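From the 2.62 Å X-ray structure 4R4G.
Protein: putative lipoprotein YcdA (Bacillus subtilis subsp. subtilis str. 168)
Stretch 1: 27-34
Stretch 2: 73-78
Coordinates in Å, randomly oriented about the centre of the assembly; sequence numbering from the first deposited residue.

Stretch 1 27-34: PSKYDKST
Stretch 2 (73-78) DTDPED

How are the two backbones laid out? Neither stretch forms a regular helix or strand. Residues 28 to 31 make a type I beta turn, closed by a hydrogen bond from Asp-31 N to Ser-28 O at 3.0 Å; its corners, Lys-29 and Tyr-30, have phi/psi of -56/-30 and -101/3. The second stretch is extended from Thr-74 (-134/179) through Asp-75 (-120/145) and Pro-76 (-76/178), then bends at Glu-77 (-64/-40). The chains run in opposite directions: Ser-28 CA lies 4.8 Å from Glu-77 CA, Asp-31 CA 7.2 Å from Asp-75 CA, and Ser-33 CA 7.2 Å from Thr-74 CA. The contact is small, burying 268 Å² over both sides.

Which hydrogen bond joins the stretches? Thr-74 OG1 donates to Asp-31 OD2 at 2.7 Å, a short bond to a carboxylate that can be expected to carry negative charge. Both CA-to-CB bonds point toward the opposing stretch, and both side chains take chi1 t (-168° for Thr-74, -156° for Asp-31), with Asp-31 chi2 at -46°. Ser-33 OG also comes within 3.4 Å of Thr-74 OG1, so the threonine hydroxyl sits near two polar side chains of the first stretch.

What holds the acceptor in place? The other carboxylate oxygen of Asp-31 is engaged within its own stretch. Ser-33 OG donates to Asp-31 OD1 at 2.8 Å, helped by chi1 p (42°), and Ser-33 N reaches Asp-31 OD1 at 3.1 Å. One serine thus grips OD1 through side chain and backbone while OD2 faces Thr-74. Lys-32, between them, turns its CA-to-CB bond away from the second stretch and makes no contact with it.

Where do the chains pack without hydrogen bonding? Ser-28, chi1 t (171°), points its CA-to-CB bond toward the second stretch; its CB is 3.8 Å from Asp-75 O and 3.9 Å from Pro-76 C, and its OG is 3.4 Å from Glu-77 CA. That hydroxyl also accepts a weak hydrogen bond from Tyr-30 N, at 3.3 Å to Ser-28 OG, inside the turn. Tyr-30 (chi1 m, -46°; chi2 -70°) offers its ring edge: Glu-77 CG lies near the ring plane, 4.2 Å from Tyr-30 CE2. Glu-77 has chi1 t, chi2 -95° and chi3 -15°, and its contact with the ring is through the aliphatic part of the side chain. Pro-76 directs its CA-to-CB bond away, leaving its backbone beside Ser-28.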

ATOM      1  N   PRO A  27      -3.212  10.956  -0.625  1.00 64.02           N
ATOM      2  CA  PRO A  27      -2.570  11.986  -1.450  1.00 64.76           C
ATOM      3  C   PRO A  27      -1.704  11.433  -2.601  1.00 75.45           C
ATOM      4  O   PRO A  27      -1.423  10.227  -2.691  1.00 77.89           O
ATOM      5  CB  PRO A  27      -1.719  12.759  -0.439  1.00 65.76           C
ATOM      6  CG  PRO A  27      -1.597  11.885   0.745  1.00 69.17           C
ATOM      7  CD  PRO A  27      -2.806  11.056   0.793  1.00 64.34           C
ATOM      8  N   SER A  28      -1.312  12.333  -3.522  1.00 74.37           N
ATOM      9  CA  SER A  28      -0.433  12.021  -4.646  1.00 75.39           C
ATOM     10  C   SER A  28       0.932  11.636  -4.082  1.00 78.12           C
ATOM     11  O   SER A  28       1.265  12.128  -2.999  1.00 77.17           O
ATOM     12  CB  SER A  28      -0.322  13.242  -5.561  1.00 79.97           C
ATOM     13  OG  SER A  28       0.663  13.112  -6.574  1.00 89.34           O
ATOM     14  N   LYS A  29       1.730  10.777  -4.793  1.00 74.25           N
ATOM     15  CA  LYS A  29       3.101  10.418  -4.359  1.00 74.17           C
ATOM     16  C   LYS A  29       3.925  11.714  -4.176  1.00 79.04           C
ATOM     17  O   LYS A  29       4.801  11.792  -3.313  1.00 79.16           O
ATOM     18  CB  LYS A  29       3.839   9.479  -5.376  1.00 78.20           C
ATOM     19  CG  LYS A  29       3.059   8.281  -5.947  1.00 91.17           C
ATOM     20  CD  LYS A  29       3.843   7.395  -6.955  1.00 98.06           C
ATOM     21  CE  LYS A  29       2.965   6.257  -7.477  1.00104.10           C
ATOM     22  NZ  LYS A  29       3.701   5.283  -8.340  1.00102.46           N
ATOM     23  N   TYR A  30       3.574  12.748  -4.980  1.00 75.32           N
ATOM     24  CA  TYR A  30       4.256  14.025  -5.081  1.00 75.77           C
ATOM     25  C   TYR A  30       3.559  15.157  -4.308  1.00 82.89           C
ATOM     26  O   TYR A  30       4.080  16.278  -4.312  1.00 83.62           O
ATOM     27  CB  TYR A  30       4.431  14.374  -6.572  1.00 76.90           C
ATOM     28  CG  TYR A  30       4.944  13.191  -7.361  1.00 76.50           C
ATOM     29  CD1 TYR A  30       6.243  12.724  -7.187  1.00 79.01           C
ATOM     30  CD2 TYR A  30       4.093  12.450  -8.176  1.00 76.31           C
ATOM     31  CE1 TYR A  30       6.698  11.587  -7.846  1.00 79.68           C
ATOM     32  CE2 TYR A  30       4.540  11.311  -8.844  1.00 77.83           C
ATOM     33  CZ  TYR A  30       5.844  10.882  -8.676  1.00 86.58           C
ATOM     34  OH  TYR A  30       6.307   9.763  -9.334  1.00 91.72           O
ATOM     35  N   ASP A  31       2.445  14.861  -3.582  1.00 80.69           N
ATOM     36  CA  ASP A  31       1.727  15.837  -2.745  1.00 81.12           C
ATOM     37  C   ASP A  31       2.610  16.261  -1.570  1.00 89.64           C
ATOM     38  O   ASP A  31       3.151  15.406  -0.866  1.00 90.33           O
ATOM     39  CB  ASP A  31       0.409  15.229  -2.226  1.00 81.48           C
ATOM     40  CG  ASP A  31      -0.707  16.195  -1.841  1.00 86.22           C
ATOM     41  OD1 ASP A  31      -0.414  17.200  -1.136  1.00 83.66           O
ATOM     42  OD2 ASP A  31      -1.891  15.912  -2.196  1.00 89.73           O
ATOM     43  N   LYS A  32       2.781  17.571  -1.378  1.00 89.22           N
ATOM     44  CA  LYS A  32       3.629  18.081  -0.303  1.00 90.63           C
ATOM     45  C   LYS A  32       2.819  18.881   0.728  1.00 95.24           C
ATOM     46  O   LYS A  32       3.372  19.284   1.753  1.00 95.97           O
ATOM     47  CB  LYS A  32       4.791  18.926  -0.875  1.00 95.56           C
ATOM     48  CG  LYS A  32       5.853  18.117  -1.645  1.00113.13           C
ATOM     49  CD  LYS A  32       6.639  17.113  -0.773  1.00121.47           C
ATOM     50  CE  LYS A  32       7.359  16.069  -1.599  1.00128.90           C
ATOM     51  NZ  LYS A  32       8.048  15.061  -0.746  1.00133.73           N
ATOM     52  N   SER A  33       1.508  19.058   0.490  1.00 91.32           N
ATOM     53  CA  SER A  33       0.623  19.801   1.400  1.00 90.55           C
ATOM     54  C   SER A  33      -0.081  18.901   2.459  1.00 92.84           C
ATOM     55  O   SER A  33      -0.638  19.439   3.421  1.00 92.37           O
ATOM     56  CB  SER A  33      -0.415  20.603   0.612  1.00 93.40           C
ATOM     57  OG  SER A  33      -0.961  19.885  -0.482  1.00101.63           O
ATOM     58  N   THR A  34      -0.031  17.558   2.311  1.00 88.39           N
ATOM     59  CA  THR A  34      -0.685  16.642   3.251  1.00 87.59           C
ATOM     60  C   THR A  34       0.276  16.035   4.285  1.00 94.98           C
ATOM     61  O   THR A  34       1.465  15.835   4.010  1.00 97.00           O
ATOM     62  CB  THR A  34      -1.358  15.480   2.512  1.00 92.51           C
ATOM     63  OG1 THR A  34      -0.337  14.676   1.934  1.00101.79           O
ATOM     64  CG2 THR A  34      -2.323  15.921   1.446  1.00 86.63           C
ATOM     65  N   ASP A  73      -6.255  23.325  -1.153  1.00 68.13           N
ATOM     66  CA  ASP A  73      -6.682  22.566  -2.300  1.00 69.50           C
ATOM     67  C   ASP A  73      -5.468  21.752  -2.708  1.00 72.66           C
ATOM     68  O   ASP A  73      -4.326  22.160  -2.448  1.00 73.82           O
ATOM     69  CB  ASP A  73      -7.204  23.480  -3.422  1.00 73.47           C
ATOM     70  CG  ASP A  73      -6.255  24.590  -3.792  1.00 97.55           C
ATOM     71  OD1 ASP A  73      -6.017  25.481  -2.931  1.00 99.59           O
ATOM     72  OD2 ASP A  73      -5.744  24.574  -4.941  1.00110.25           O
ATOM     73  N   THR A  74      -5.679  20.577  -3.262  1.00 66.46           N
ATOM     74  CA  THR A  74      -4.501  19.833  -3.647  1.00 65.47           C
ATOM     75  C   THR A  74      -4.710  19.279  -5.042  1.00 68.97           C
ATOM     76  O   THR A  74      -5.741  19.548  -5.661  1.00 69.53           O
ATOM     77  CB  THR A  74      -4.090  18.829  -2.590  1.00 67.12           C
ATOM     78  OG1 THR A  74      -2.799  18.362  -2.935  1.00 64.12           O
ATOM     79  CG2 THR A  74      -5.072  17.682  -2.424  1.00 67.31           C
ATOM     80  N   ASP A  75      -3.703  18.586  -5.567  1.00 64.24           N
ATOM     81  CA  ASP A  75      -3.755  18.060  -6.916  1.00 64.64           C
ATOM     82  C   ASP A  75      -3.625  16.559  -6.886  1.00 67.35           C
ATOM     83  O   ASP A  75      -2.856  16.049  -6.063  1.00 67.07           O
ATOM     84  CB  ASP A  75      -2.639  18.692  -7.793  1.00 68.05           C
ATOM     85  CG  ASP A  75      -2.890  20.118  -8.236  1.00 78.94           C
ATOM     86  OD1 ASP A  75      -4.017  20.419  -8.632  1.00 81.59           O
ATOM     87  OD2 ASP A  75      -1.942  20.923  -8.210  1.00 87.35           O
ATOM     88  N   PRO A  76      -4.318  15.822  -7.796  1.00 63.88           N
ATOM     89  CA  PRO A  76      -4.122  14.363  -7.851  1.00 63.38           C
ATOM     90  C   PRO A  76      -2.774  14.054  -8.538  1.00 71.74           C
ATOM     91  O   PRO A  76      -2.114  15.001  -8.974  1.00 72.98           O
ATOM     92  CB  PRO A  76      -5.329  13.899  -8.685  1.00 65.53           C
ATOM     93  CG  PRO A  76      -5.575  15.004  -9.619  1.00 71.07           C
ATOM     94  CD  PRO A  76      -5.226  16.276  -8.878  1.00 65.89           C
ATOM     95  N   GLU A  77      -2.363  12.756  -8.671  1.00 69.83           N
ATOM     96  CA  GLU A  77      -1.106  12.422  -9.356  1.00 70.82           C
ATOM     97  C   GLU A  77      -1.210  12.830 -10.824  1.00 76.14           C
ATOM     98  O   GLU A  77      -0.262  13.388 -11.359  1.00 77.39           O
ATOM     99  CB  GLU A  77      -0.760  10.934  -9.209  1.00 72.21           C
ATOM    100  CG  GLU A  77       0.534  10.490  -9.891  1.00 79.04           C
ATOM    101  CD  GLU A  77       0.393   9.918 -11.291  1.00100.98           C
ATOM    102  OE1 GLU A  77      -0.745   9.582 -11.694  1.00 91.52           O
ATOM    103  OE2 GLU A  77       1.433   9.770 -11.973  1.00100.54           O
ATOM    104  N   ASP A  78      -2.375  12.616 -11.454  1.00 72.41           N
ATOM    105  CA  ASP A  78      -2.578  13.004 -12.843  1.00 74.37           C
ATOM    106  C   ASP A  78      -3.564  14.159 -12.851  1.00 79.86           C
ATOM    107  O   ASP A  78      -4.767  13.945 -12.726  1.00 79.22           O
ATOM    108  CB  ASP A  78      -3.057  11.796 -13.665  1.00 77.29           C
ATOM    109  CG  ASP A  78      -3.238  12.014 -15.145  1.00 92.48           C
ATOM    110  OD1 ASP A  78      -3.061  13.163 -15.608  1.00 95.00           O
ATOM    111  OD2 ASP A  78      -3.603  11.050 -15.839  1.00102.34           O
TER